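PDB 3NI8: PFC0360w protein from Plasmodium falciparum, which probably activates the ATPase of the chaperone Hsp90, as a malaria-parasite member of the AHA1 family. Local coordinates for residues S64-S67 and G68-G72; H146-E149 and V150-Y154. All blocks are in the same frame, centred on the assembly; numbering follows the deposited sequence. Where two conformers were deposited one is given.

Contact 1 (S64-S67 and G68-G72)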
loop_
_atom_site.group_PDB
_atom_site.type_symbol
_atom_site.label_atom_id
_atom_site.label_comp_id
_atom_site.label_asym_id
_atom_site.label_seq_id
_atom_site.Cartn_x
_atom_site.Cartn_y
_atom_site.Cartn_z
ATOM N N SER A 64 1.189 7.314 -8.004
ATOM C CA SER A 64 -0.131 7.917 -7.917
ATOM C C SER A 64 -1.169 6.823 -8.129
ATOM O O SER A 64 -1.034 6.001 -9.045
ATOM C CB SER A 64 -0.276 8.990 -8.990
ATOM O OG SER A 64 -1.613 9.083 -9.416
ATOM N N LEU A 65 -2.180 6.799 -7.266
ATOM C CA LEU A 65 -3.311 5.894 -7.404
ATOM C C LEU A 65 -4.601 6.714 -7.525
ATOM O O LEU A 65 -4.690 7.826 -6.969
ATOM C CB LEU A 65 -3.401 5.010 -6.166
ATOM C CG LEU A 65 -2.743 3.626 -6.089
ATOM C CD1 LEU A 65 -1.479 3.493 -6.928
ATOM C CD2 LEU A 65 -2.450 3.303 -4.635
ATOM N N PHE A 66 -5.599 6.144 -8.215
ATOM C CA PHE A 66 -6.921 6.756 -8.398
ATOM C C PHE A 66 -6.828 8.201 -8.931
ATOM O O PHE A 66 -7.352 9.126 -8.315
ATOM C CB PHE A 66 -7.762 6.723 -7.095
ATOM C CG PHE A 66 -8.107 5.332 -6.593
ATOM C CD1 PHE A 66 -9.132 4.584 -7.182
ATOM C CD2 PHE A 66 -7.431 4.782 -5.504
ATOM C CE1 PHE A 66 -9.456 3.299 -6.709
ATOM C CE2 PHE A 66 -7.756 3.481 -5.019
ATOM C CZ PHE A 66 -8.774 2.755 -5.626
ATOM N N SER A 67 -6.149 8.377 -10.063
ATOM C CA SER A 67 -5.926 9.694 -10.680
ATOM C C SER A 67 -5.351 10.788 -9.748
ATOM O O SER A 67 -5.731 11.976 -9.838
ATOM C CB SER A 67 -7.203 10.181 -11.366
ATOM O OG SER A 67 -7.654 9.209 -12.291
ATOM N N GLY A 68 -4.431 10.383 -8.869
ATOM C CA GLY A 68 -3.724 11.326 -8.018
ATOM C C GLY A 68 -4.421 11.605 -6.698
ATOM O O GLY A 68 -4.060 12.545 -6.001
ATOM N N SER A 69 -5.422 10.792 -6.369
ATOM C CA SER A 69 -6.122 10.880 -5.092
ATOM C C SER A 69 -5.264 10.362 -3.928
ATOM O O SER A 69 -5.421 10.785 -2.777
ATOM C CB SER A 69 -7.437 10.098 -5.156
ATOM O OG SER A 69 -8.385 10.810 -5.953
ATOM N N ILE A 70 -4.405 9.406 -4.248
ATOM C CA ILE A 70 -3.393 8.892 -3.357
ATOM C C ILE A 70 -2.061 9.112 -4.098
ATOM O O ILE A 70 -1.915 8.707 -5.255
ATOM C CB ILE A 70 -3.630 7.391 -3.058
ATOM C CG1 ILE A 70 -4.910 7.200 -2.234
ATOM C CG2 ILE A 70 -2.432 6.763 -2.343
ATOM C CD1 ILE A 70 -5.201 5.725 -1.824
ATOM N N LEU A 71 -1.125 9.798 -3.455
ATOM C CA LEU A 71 0.217 9.950 -4.015
ATOM C C LEU A 71 1.310 9.634 -3.014
ATOM O O LEU A 71 1.076 9.560 -1.804
ATOM C CB LEU A 71 0.441 11.310 -4.671
ATOM C CG LEU A 71 0.350 12.638 -3.919
ATOM C CD1 LEU A 71 1.075 13.749 -4.742
ATOM C CD2 LEU A 71 -1.106 13.000 -3.687
ATOM N N GLY A 72 2.496 9.400 -3.538
ATOM C CA GLY A 72 3.596 9.008 -2.725
ATOM C C GLY A 72 4.868 8.949 -3.527
ATOM O O GLY A 72 4.956 9.485 -4.624
#
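Leu65 and Ile70 project from the same face of a tight antiparallel hairpin, and their side chains cross at a slant with the CB atoms of the two residues 3.9 Å apart. Past the CB atoms the two branches of Ile70 part: the CG2 methyl meets CD2 of Leu65, while the CG1 arm, anti to the carbonyl carbon (chi1 -67°), carries CD1 of Ile70 to the edge of the Phe66 ring, near its plane and 4.4 Å from CD2 of Phe66. Trp87 and Phe89 of strand 82-89 pack against Ile70 from beyond the hairpin. Between the paired backbones, Leu65 N gives a nearly straight bond of 2.8 Å to Ile70 O. Strands 62-65 and 70-78 are joined here by a type I' turn from Phe66 to Ser69, and a classic beta bulge sets Ser69 and Ile70 together against Leu65. The bulge gathers donors on Leu65 O: Ile70 N, at 3.2 Å, gives a nearly straight bond, tilted from the carbonyl plane, whereas the amides of Gly68 and Ser69 make weak bonds. Phe66 O is gripped twice by Ser69. The hydroxyl OG of Ser69 donates to Phe66 O over 3.1 Å in the carbonyl plane, and Ser69 N reaches the same oxygen from above that plane. Gly68, with positive phi (89°), occupies the third position of the turn.

Contact 2 (H146-E149 and V150-Y154)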
loop_
_atom_site.group_PDB
_atom_site.type_symbol
_atom_site.label_atom_id
_atom_site.label_comp_id
_atom_site.label_asym_id
_atom_site.label_seq_id
_atom_site.Cartn_x
_atom_site.Cartn_y
_atom_site.Cartn_z
ATOM N N HIS A 146 -8.118 -6.590 0.070
ATOM C CA HIS A 146 -9.231 -7.429 -0.322
ATOM C C HIS A 146 -9.095 -7.918 -1.759
ATOM O O HIS A 146 -9.287 -9.110 -2.037
ATOM C CB HIS A 146 -10.531 -6.659 -0.163
ATOM C CG HIS A 146 -11.750 -7.494 -0.380
ATOM N ND1 HIS A 146 -12.425 -7.530 -1.585
ATOM C CD2 HIS A 146 -12.402 -8.347 0.446
ATOM C CE1 HIS A 146 -13.452 -8.353 -1.482
ATOM N NE2 HIS A 146 -13.456 -8.867 -0.263
ATOM N N ASN A 147 -8.736 -7.014 -2.664
ATOM C CA ASN A 147 -8.668 -7.346 -4.078
ATOM C C ASN A 147 -7.485 -8.232 -4.475
ATOM O O ASN A 147 -7.537 -8.917 -5.496
ATOM C CB ASN A 147 -8.731 -6.085 -4.936
ATOM C CG ASN A 147 -10.035 -5.341 -4.772
ATOM O OD1 ASN A 147 -11.081 -5.920 -4.421
ATOM N ND2 ASN A 147 -9.988 -4.046 -5.012
ATOM N N ILE A 148 -6.424 -8.216 -3.662
ATOM C CA ILE A 148 -5.318 -9.164 -3.803
ATOM C C ILE A 148 -5.869 -10.584 -3.681
ATOM O O ILE A 148 -5.557 -11.470 -4.474
ATOM C CB ILE A 148 -4.205 -8.911 -2.746
ATOM C CG1 ILE A 148 -3.415 -7.654 -3.114
ATOM C CG2 ILE A 148 -3.261 -10.134 -2.626
ATOM C CD1 ILE A 148 -2.668 -7.034 -1.976
ATOM N N GLU A 149 -6.724 -10.792 -2.697
ATOM C CA GLU A 149 -7.377 -12.084 -2.576
ATOM C C GLU A 149 -8.387 -12.374 -3.720
ATOM O O GLU A 149 -8.253 -13.366 -4.422
ATOM C CB GLU A 149 -8.038 -12.225 -1.203
ATOM C CG GLU A 149 -8.296 -13.683 -0.847
ATOM C CD GLU A 149 -9.341 -13.861 0.222
ATOM O OE1 GLU A 149 -9.821 -12.854 0.785
ATOM O OE2 GLU A 149 -9.697 -15.021 0.494
ATOM N N VAL A 150 -9.361 -11.485 -3.909
ATOM C CA VAL A 150 -10.536 -11.742 -4.767
ATOM C C VAL A 150 -10.358 -11.452 -6.269
ATOM O O VAL A 150 -10.912 -12.176 -7.101
ATOM C CB VAL A 150 -11.799 -10.983 -4.228
ATOM C CG1 VAL A 150 -12.978 -11.142 -5.177
ATOM C CG2 VAL A 150 -12.177 -11.506 -2.846
ATOM N N ILE A 151 -9.625 -10.392 -6.608
ATOM C CA ILE A 151 -9.323 -10.050 -8.002
ATOM C C ILE A 151 -8.089 -10.825 -8.506
ATOM O O ILE A 151 -8.118 -11.451 -9.581
ATOM C CB ILE A 151 -9.036 -8.522 -8.158
ATOM C CG1 ILE A 151 -10.174 -7.663 -7.548
ATOM C CG2 ILE A 151 -8.654 -8.168 -9.606
ATOM C CD1 ILE A 151 -11.257 -7.252 -8.492
ATOM N N LEU A 152 -7.006 -10.769 -7.733
ATOM C CA LEU A 152 -5.781 -11.424 -8.123
ATOM C C LEU A 152 -5.797 -12.937 -7.868
ATOM O O LEU A 152 -4.918 -13.633 -8.316
ATOM C CB LEU A 152 -4.572 -10.764 -7.441
ATOM C CG LEU A 152 -4.327 -9.254 -7.570
ATOM C CD1 LEU A 152 -2.928 -8.961 -7.050
ATOM C CD2 LEU A 152 -4.502 -8.702 -8.994
ATOM N N GLY A 153 -6.776 -13.435 -7.129
ATOM C CA GLY A 153 -6.901 -14.858 -6.892
ATOM C C GLY A 153 -5.786 -15.446 -6.040
ATOM O O GLY A 153 -5.447 -16.631 -6.164
ATOM N N TYR A 154 -5.209 -14.635 -5.159
ATOM C CA TYR A 154 -4.234 -15.178 -4.227
ATOM C C TYR A 154 -4.956 -15.592 -2.964
ATOM O O TYR A 154 -5.564 -14.764 -2.293
ATOM C CB TYR A 154 -3.124 -14.188 -3.917
ATOM C CG TYR A 154 -2.429 -13.602 -5.128
ATOM C CD1 TYR A 154 -2.426 -14.257 -6.363
ATOM C CD2 TYR A 154 -1.753 -12.394 -5.027
ATOM C CE1 TYR A 154 -1.776 -13.690 -7.481
ATOM C CE2 TYR A 154 -1.103 -11.832 -6.119
ATOM C CZ TYR A 154 -1.118 -12.476 -7.342
ATOM O OH TYR A 154 -0.459 -11.894 -8.399
#
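His146 lays its imidazole obliquely against Val150 one helical turn on, an off-centre CH-pi contact in which CG2 of Val150 sits 4.1 Å from the ring centroid. Two torsions bring the groups together: CG of His146 is anti to its backbone nitrogen (chi1 -173°), and CG2 of Val150 is the methyl beside its own nitrogen. The edge of the same imidazole meets OD1 of Asn147 in plane. Asn147 in turn lies side by side with Ile151, both side chains pointing the same way, with CB of Asn147 only 3.4 Å from CG1 of Ile151. Its amide ND2 donates to Leu47 O, tying the helix to the end of helix 41-47.

These residues form the last turn of the long C-terminal helix 132-150 and its exit. Val150 N still closes a regular helical bond to His146 O, but Asn147 O accepts two amides: Ile151 N at 2.8 Å, bent and tilted from the carbonyl plane, and Leu152 N at 3.0 Å, nearly along the C=O axis. The span widens to six residues where Tyr154 N reaches Ile148 O at 3.3 Å, in the carbonyl plane. Gly153, with positive phi (67°), is where the chain leaves helical geometry and swings Tyr154 back beside the helix. There CG2 of Ile148 touches CD2 of Tyr154 at 3.6 Å, while CB of Leu152 stands over the centre of one face of the phenol ring. CD1 of Leu152 also approaches CG1 of Ile148, and Leu34 of helix 31-39 meets both Ile148 and Tyr154. CA of Glu149 makes a CA-H...O contact of 3.2 Å with Tyr154 O, and CG of Glu149 also lies near that oxygen.

Overall arrangement
Both contacts are local and near the surface, with one buried residue apiece, Leu65 in contact 1 and Ile148 in contact 2. They share no element: contact 1 joins neighbouring strands of the antiparallel sheet, whereas contact 2 ends the C-terminal helix and is packed against helices 31-39 and 41-47 and strand 21-27. Their centres are 21 Å apart and their nearest atoms about 7 Å. Each has a glycine of positive phi where the chain turns or leaves the regular element, and a carbonyl oxygen that more than one amide approaches, weakly in part at the hairpin. In the hairpin a serine hydroxyl joins this network; at the helix end, aliphatic and aromatic side chains dominate the packing.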